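Local coordinates for protein N-acetylmuramoyl-L-alanine amidase amiD (PDB 3D2Y) that hydrolyses the amide bond between N-acetylmuramoyl groups and L-alanine in cell-wall peptidoglycan fragments, using one catalytic zinc ion, at residues K117-I131 / D160-Q174. Numbering follows the deposited sequence.
Sequences KYFAPFEPAQIQALI and DDPGPLFPWQQLAQQ
Pro121 and Leu165 bring the two backbones together, CA to CA 5.7 Å, and beyond them helices 124-131 and 168-173 run on at 36° to each other, their short axes 11.3 Å apart at closest approach. Phe119 lies against the Gly163-Phe166 type I turn: Pro164 CD sits 3.3 Å from the ring centroid, a CH-pi contact made squarely over one face. Its CG, anti to the carbonyl carbon and beside the backbone N (chi1 -76°), sets the ring against this turn. CZ at the ring edge points to Asp160 OD2, while CB meets Leu165 CD1. Replacing Phe119 with an alanine would probably strip Pro164 of its aromatic cover and open a gap beside Gly163. Phe122 receives the edge of Phe166 on its face, the planes at 86° and the centroids 5.1 Å apart, a T-shaped pair; Pro162 O approaches the Phe122 rim in plane, 3.2 Å from CZ. A water links Phe122 N to Leu165 O. Farther along, Ile127 CD1 and Pro167 CG meet tip to tip at 3.6 Å, Leu130 CD2 reaches the rim of Phe166, and Ile131 CG1 packs on Leu171 CD2. At the opposite end, where the segment starts, Lys117 NZ gives a 3.1 Å salt bridge to Asp160 OD2, nearly along the C-O axis, reinforced by a water between the same two atoms; Asp160 OD1 pairs with Arg225. Phe122 and Phe166 both also touch Leu105 of strand 100-105, so the contact joins the end of strand 116-119, the following loop and helix 124-141 to loop 160-167 and helix 168-173 over the central mixed sheet of the PGRP-like amidase fold. Loop 160-167 carries the zinc ligand Asp161, followed by a cis peptide bond to Pro162, and Phe119 borders the substrate-binding Tyr36, placing this packing beside the catalytic zinc site.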
loop_
_atom_site.group_PDB
_atom_site.type_symbol
_atom_site.label_atom_id
_atom_site.label_comp_id
_atom_site.label_asym_id
_atom_site.label_seq_id
_atom_site.Cartn_x
_atom_site.Cartn_y
_atom_site.Cartn_z
ATOM N N LYS A 117 -21.856 4.213 2.141
ATOM C CA LYS A 117 -20.802 3.222 2.261
ATOM C C LYS A 117 -20.053 3.480 3.584
ATOM O O LYS A 117 -19.395 4.517 3.736
ATOM C CB LYS A 117 -19.877 3.338 1.052
ATOM C CG LYS A 117 -19.433 2.019 0.507
ATOM C CD LYS A 117 -18.256 2.152 -0.444
ATOM C CE LYS A 117 -18.619 1.658 -1.837
ATOM N NZ LYS A 117 -17.445 1.168 -2.620
ATOM N N TYR A 118 -20.206 2.563 4.552
ATOM C CA TYR A 118 -19.618 2.714 5.884
ATOM C C TYR A 118 -18.509 1.682 5.977
ATOM O O TYR A 118 -18.729 0.520 5.633
ATOM C CB TYR A 118 -20.641 2.439 7.003
ATOM C CG TYR A 118 -21.511 3.608 7.475
ATOM C CD1 TYR A 118 -21.068 4.501 8.465
ATOM C CD2 TYR A 118 -22.800 3.790 6.963
ATOM C CE1 TYR A 118 -21.892 5.570 8.909
ATOM C CE2 TYR A 118 -23.623 4.841 7.396
ATOM C CZ TYR A 118 -23.172 5.728 8.364
ATOM O OH TYR A 118 -24.017 6.761 8.764
ATOM N N PHE A 119 -17.325 2.091 6.429
ATOM C CA PHE A 119 -16.195 1.166 6.559
ATOM C C PHE A 119 -16.090 0.665 8.008
ATOM O O PHE A 119 -16.687 1.258 8.884
ATOM C CB PHE A 119 -14.893 1.846 6.118
ATOM C CG PHE A 119 -14.741 1.977 4.622
ATOM C CD1 PHE A 119 -14.010 1.043 3.889
ATOM C CD2 PHE A 119 -15.285 3.066 3.937
ATOM C CE1 PHE A 119 -13.834 1.174 2.501
ATOM C CE2 PHE A 119 -15.138 3.194 2.557
ATOM C CZ PHE A 119 -14.387 2.285 1.836
ATOM N N ALA A 120 -15.323 -0.402 8.247
ATOM C CA ALA A 120 -15.208 -1.036 9.580
ATOM C C ALA A 120 -13.899 -0.620 10.239
ATOM O O ALA A 120 -12.863 -0.648 9.591
ATOM C CB ALA A 120 -15.212 -2.527 9.410
ATOM N N PRO A 121 -13.932 -0.220 11.520
ATOM C CA PRO A 121 -12.692 0.148 12.207
ATOM C C PRO A 121 -11.716 -1.030 12.325
ATOM O O PRO A 121 -12.135 -2.183 12.402
ATOM C CB PRO A 121 -13.198 0.584 13.600
ATOM C CG PRO A 121 -14.623 0.994 13.355
ATOM C CD PRO A 121 -15.116 -0.023 12.381
ATOM N N PHE A 122 -10.417 -0.743 12.339
ATOM C CA PHE A 122 -9.431 -1.801 12.562
ATOM C C PHE A 122 -9.162 -2.042 14.051
ATOM O O PHE A 122 -8.822 -1.103 14.820
ATOM C CB PHE A 122 -8.142 -1.458 11.824
ATOM C CG PHE A 122 -8.276 -1.546 10.305
ATOM C CD1 PHE A 122 -8.858 -0.501 9.585
ATOM C CD2 PHE A 122 -7.888 -2.697 9.626
ATOM C CE1 PHE A 122 -9.019 -0.546 8.171
ATOM C CE2 PHE A 122 -8.061 -2.780 8.230
ATOM C CZ PHE A 122 -8.638 -1.683 7.507
ATOM N N GLU A 123 -9.309 -3.308 14.466
ATOM C CA GLU A 123 -8.979 -3.720 15.804
ATOM C C GLU A 123 -7.577 -3.263 16.163
ATOM O O GLU A 123 -6.628 -3.492 15.425
ATOM C CB GLU A 123 -9.124 -5.244 15.972
ATOM C CG GLU A 123 -10.308 -5.887 15.233
ATOM C CD GLU A 123 -11.704 -5.407 15.662
ATOM O OE1 GLU A 123 -11.853 -4.696 16.699
ATOM O OE2 GLU A 123 -12.669 -5.781 14.941
ATOM N N PRO A 124 -7.440 -2.512 17.271
ATOM C CA PRO A 124 -6.063 -2.169 17.646
ATOM C C PRO A 124 -5.090 -3.381 17.824
ATOM O O PRO A 124 -3.892 -3.231 17.565
ATOM C CB PRO A 124 -6.212 -1.378 18.960
ATOM C CG PRO A 124 -7.716 -1.305 19.257
ATOM C CD PRO A 124 -8.475 -1.848 18.089
ATOM N N ALA A 125 -5.586 -4.557 18.233
ATOM C CA ALA A 125 -4.713 -5.753 18.392
ATOM C C ALA A 125 -4.059 -6.109 17.024
ATOM O O ALA A 125 -2.870 -6.462 16.935
ATOM C CB ALA A 125 -5.475 -6.890 18.883
ATOM N N GLN A 126 -4.856 -6.000 15.968
ATOM C CA GLN A 126 -4.388 -6.267 14.598
ATOM C C GLN A 126 -3.295 -5.304 14.175
ATOM O O GLN A 126 -2.256 -5.725 13.653
ATOM C CB GLN A 126 -5.564 -6.192 13.628
ATOM C CG GLN A 126 -5.227 -6.467 12.145
ATOM C CD GLN A 126 -6.467 -6.563 11.289
ATOM O OE1 GLN A 126 -7.163 -5.554 11.032
ATOM N NE2 GLN A 126 -6.781 -7.787 10.860
ATOM N N ILE A 127 -3.519 -4.018 14.402
ATOM C CA ILE A 127 -2.501 -3.009 14.050
ATOM C C ILE A 127 -1.222 -3.295 14.860
ATOM O O ILE A 127 -0.085 -3.258 14.336
ATOM C CB ILE A 127 -3.073 -1.581 14.350
ATOM C CG1 ILE A 127 -4.382 -1.315 13.535
ATOM C CG2 ILE A 127 -2.021 -0.503 14.135
ATOM C CD1 ILE A 127 -4.238 -1.481 11.988
ATOM N N GLN A 128 -1.402 -3.651 16.131
ATOM C CA GLN A 128 -0.251 -3.913 16.996
ATOM C C GLN A 128 0.611 -5.096 16.488
ATOM O O GLN A 128 1.849 -5.097 16.617
ATOM C CB GLN A 128 -0.714 -4.132 18.464
ATOM C CG GLN A 128 -1.058 -2.832 19.276
ATOM C CD GLN A 128 -0.126 -1.635 18.987
ATOM O OE1 GLN A 128 -0.525 -0.663 18.336
ATOM N NE2 GLN A 128 1.109 -1.711 19.462
ATOM N N ALA A 129 -0.059 -6.104 15.930
ATOM C CA ALA A 129 0.573 -7.286 15.318
ATOM C C ALA A 129 1.252 -6.927 14.003
ATOM O O ALA A 129 2.384 -7.388 13.700
ATOM C CB ALA A 129 -0.491 -8.374 15.105
ATOM N N LEU A 130 0.557 -6.102 13.218
ATOM C CA LEU A 130 1.076 -5.617 11.907
ATOM C C LEU A 130 2.382 -4.856 11.990
ATOM O O LEU A 130 3.245 -5.047 11.137
ATOM C CB LEU A 130 0.016 -4.754 11.243
ATOM C CG LEU A 130 0.332 -4.119 9.884
ATOM C CD1 LEU A 130 0.782 -5.191 8.844
ATOM C CD2 LEU A 130 -0.847 -3.269 9.420
ATOM N N ILE A 131 2.516 -3.973 12.981
ATOM C CA ILE A 131 3.688 -3.065 13.075
ATOM C C ILE A 131 5.062 -3.799 13.015
ATOM O O ILE A 131 5.842 -3.494 12.146
ATOM C CB ILE A 131 3.525 -2.054 14.294
ATOM C CG1 ILE A 131 2.393 -1.068 13.971
ATOM C CG2 ILE A 131 4.888 -1.342 14.647
ATOM C CD1 ILE A 131 1.858 -0.191 15.208
ATOM N N ASP A 160 -10.837 -0.367 -3.105
ATOM C CA ASP A 160 -10.836 0.640 -2.037
ATOM C C ASP A 160 -9.921 0.288 -0.865
ATOM O O ASP A 160 -9.632 1.146 -0.009
ATOM C CB ASP A 160 -12.274 0.767 -1.492
ATOM C CG ASP A 160 -13.170 1.590 -2.397
ATOM O OD1 ASP A 160 -12.649 2.203 -3.334
ATOM O OD2 ASP A 160 -14.403 1.610 -2.184
ATOM N N ASP A 161 -9.544 -0.991 -0.769
ATOM C CA ASP A 161 -8.854 -1.493 0.414
ATOM C C ASP A 161 -7.441 -0.962 0.614
ATOM O O ASP A 161 -6.745 -0.678 -0.385
ATOM C CB ASP A 161 -8.968 -3.034 0.524
ATOM C CG ASP A 161 -8.243 -3.779 -0.589
ATOM O OD1 ASP A 161 -7.331 -4.565 -0.245
ATOM O OD2 ASP A 161 -8.563 -3.564 -1.788
ATOM N N PRO A 162 -7.018 -0.769 1.900
ATOM C CA PRO A 162 -7.757 -1.041 3.149
ATOM C C PRO A 162 -8.680 0.064 3.665
ATOM O O PRO A 162 -9.174 -0.054 4.774
ATOM C CB PRO A 162 -6.635 -1.254 4.169
ATOM C CG PRO A 162 -5.586 -0.287 3.696
ATOM C CD PRO A 162 -5.673 -0.256 2.189
ATOM N N GLY A 163 -8.878 1.128 2.886
ATOM C CA GLY A 163 -9.943 2.071 3.181
ATOM C C GLY A 163 -9.599 3.201 4.131
ATOM O O GLY A 163 -8.507 3.248 4.732
ATOM N N PRO A 164 -10.540 4.149 4.279
ATOM C CA PRO A 164 -10.290 5.408 4.984
ATOM C C PRO A 164 -10.190 5.264 6.522
ATOM O O PRO A 164 -9.790 6.225 7.201
ATOM C CB PRO A 164 -11.471 6.266 4.547
ATOM C CG PRO A 164 -12.607 5.229 4.437
ATOM C CD PRO A 164 -11.903 4.065 3.744
ATOM N N LEU A 165 -10.533 4.089 7.074
ATOM C CA LEU A 165 -10.407 3.851 8.529
ATOM C C LEU A 165 -9.053 3.200 8.878
ATOM O O LEU A 165 -8.691 3.064 10.057
ATOM C CB LEU A 165 -11.596 3.049 9.069
ATOM C CG LEU A 165 -12.951 3.811 9.078
ATOM C CD1 LEU A 165 -13.980 3.012 9.771
ATOM C CD2 LEU A 165 -12.852 5.166 9.773
ATOM N N PHE A 166 -8.301 2.839 7.851
ATOM C CA PHE A 166 -6.948 2.310 8.049
ATOM C C PHE A 166 -5.996 3.383 8.600
ATOM O O PHE A 166 -5.882 4.450 7.996
ATOM C CB PHE A 166 -6.345 1.657 6.781
ATOM C CG PHE A 166 -5.079 0.920 7.074
ATOM C CD1 PHE A 166 -3.840 1.484 6.777
ATOM C CD2 PHE A 166 -5.126 -0.305 7.747
ATOM C CE1 PHE A 166 -2.639 0.784 7.135
ATOM C CE2 PHE A 166 -3.981 -0.984 8.096
ATOM C CZ PHE A 166 -2.721 -0.438 7.770
ATOM N N PRO A 167 -5.321 3.103 9.752
ATOM C CA PRO A 167 -4.547 4.150 10.444
ATOM C C PRO A 167 -3.126 4.431 9.895
ATOM O O PRO A 167 -2.135 4.121 10.554
ATOM C CB PRO A 167 -4.535 3.646 11.906
ATOM C CG PRO A 167 -4.550 2.130 11.775
ATOM C CD PRO A 167 -5.300 1.814 10.487
ATOM N N TRP A 168 -3.050 5.007 8.682
ATOM C CA TRP A 168 -1.765 5.300 8.010
ATOM C C TRP A 168 -0.841 6.217 8.819
ATOM O O TRP A 168 0.372 5.953 8.915
ATOM C CB TRP A 168 -2.001 5.895 6.627
ATOM C CG TRP A 168 -2.517 4.904 5.618
ATOM C CD1 TRP A 168 -3.788 4.807 5.149
ATOM C CD2 TRP A 168 -1.781 3.813 5.019
ATOM N NE1 TRP A 168 -3.898 3.756 4.240
ATOM C CE2 TRP A 168 -2.676 3.142 4.124
ATOM C CE3 TRP A 168 -0.454 3.362 5.119
ATOM C CZ2 TRP A 168 -2.294 2.032 3.353
ATOM C CZ3 TRP A 168 -0.054 2.259 4.333
ATOM C CH2 TRP A 168 -0.992 1.601 3.460
ATOM N N GLN A 169 -1.412 7.290 9.385
ATOM C CA GLN A 169 -0.634 8.237 10.203
ATOM C C GLN A 169 -0.021 7.566 11.449
ATOM O O GLN A 169 1.151 7.778 11.751
ATOM C CB GLN A 169 -1.458 9.467 10.613
ATOM C CG GLN A 169 -0.560 10.684 10.842
ATOM C CD GLN A 169 -1.279 11.888 11.408
ATOM O OE1 GLN A 169 -2.500 12.034 11.288
ATOM N NE2 GLN A 169 -0.508 12.784 12.007
ATOM N N GLN A 170 -0.807 6.757 12.155
ATOM C CA GLN A 170 -0.287 5.955 13.259
ATOM C C GLN A 170 0.910 5.086 12.844
ATOM O O GLN A 170 1.889 4.948 13.592
ATOM C CB GLN A 170 -1.374 5.044 13.815
ATOM C CG GLN A 170 -0.937 4.372 15.060
ATOM C CD GLN A 170 -1.851 3.288 15.534
ATOM O OE1 GLN A 170 -1.410 2.393 16.249
ATOM N NE2 GLN A 170 -3.115 3.332 15.130
ATOM N N LEU A 171 0.820 4.473 11.669
ATOM C CA LEU A 171 1.888 3.602 11.197
ATOM C C LEU A 171 3.094 4.443 10.844
ATOM O O LEU A 171 4.225 3.999 11.066
ATOM C CB LEU A 171 1.478 2.812 9.951
ATOM C CG LEU A 171 0.591 1.585 10.116
ATOM C CD1 LEU A 171 0.858 0.619 8.971
ATOM C CD2 LEU A 171 0.921 0.962 11.416
ATOM N N ALA A 172 2.862 5.639 10.285
ATOM C CA ALA A 172 3.937 6.501 9.842
ATOM C C ALA A 172 4.763 6.967 11.026
ATOM O O ALA A 172 5.979 7.127 10.922
ATOM C CB ALA A 172 3.393 7.697 9.045
ATOM N N GLN A 173 4.092 7.173 12.156
ATOM C CA GLN A 173 4.764 7.547 13.407
ATOM C C GLN A 173 5.639 6.425 13.978
ATOM O O GLN A 173 6.550 6.695 14.773
ATOM C CB GLN A 173 3.744 8.045 14.420
ATOM C CG GLN A 173 3.131 9.382 13.991
ATOM C CD GLN A 173 1.887 9.749 14.771
ATOM O OE1 GLN A 173 1.382 8.961 15.572
ATOM N NE2 GLN A 173 1.388 10.962 14.546
ATOM N N GLN A 174 5.356 5.191 13.565
ATOM C CA GLN A 174 6.179 4.008 13.866
ATOM C C GLN A 174 7.256 3.695 12.784
ATOM O O GLN A 174 7.934 2.643 12.822
ATOM C CB GLN A 174 5.268 2.791 14.104
ATOM C CG GLN A 174 4.320 2.938 15.277
ATOM C CD GLN A 174 5.033 2.878 16.598
ATOM O OE1 GLN A 174 4.857 3.746 17.448
ATOM N NE2 GLN A 174 5.858 1.848 16.782
HETATM O O HOH W 1 -16.089 3.179 -3.558
HETATM O O HOH W 2 -9.601 1.977 12.401
HETATM O O HOH W 3 -1.594 1.596 19.095
#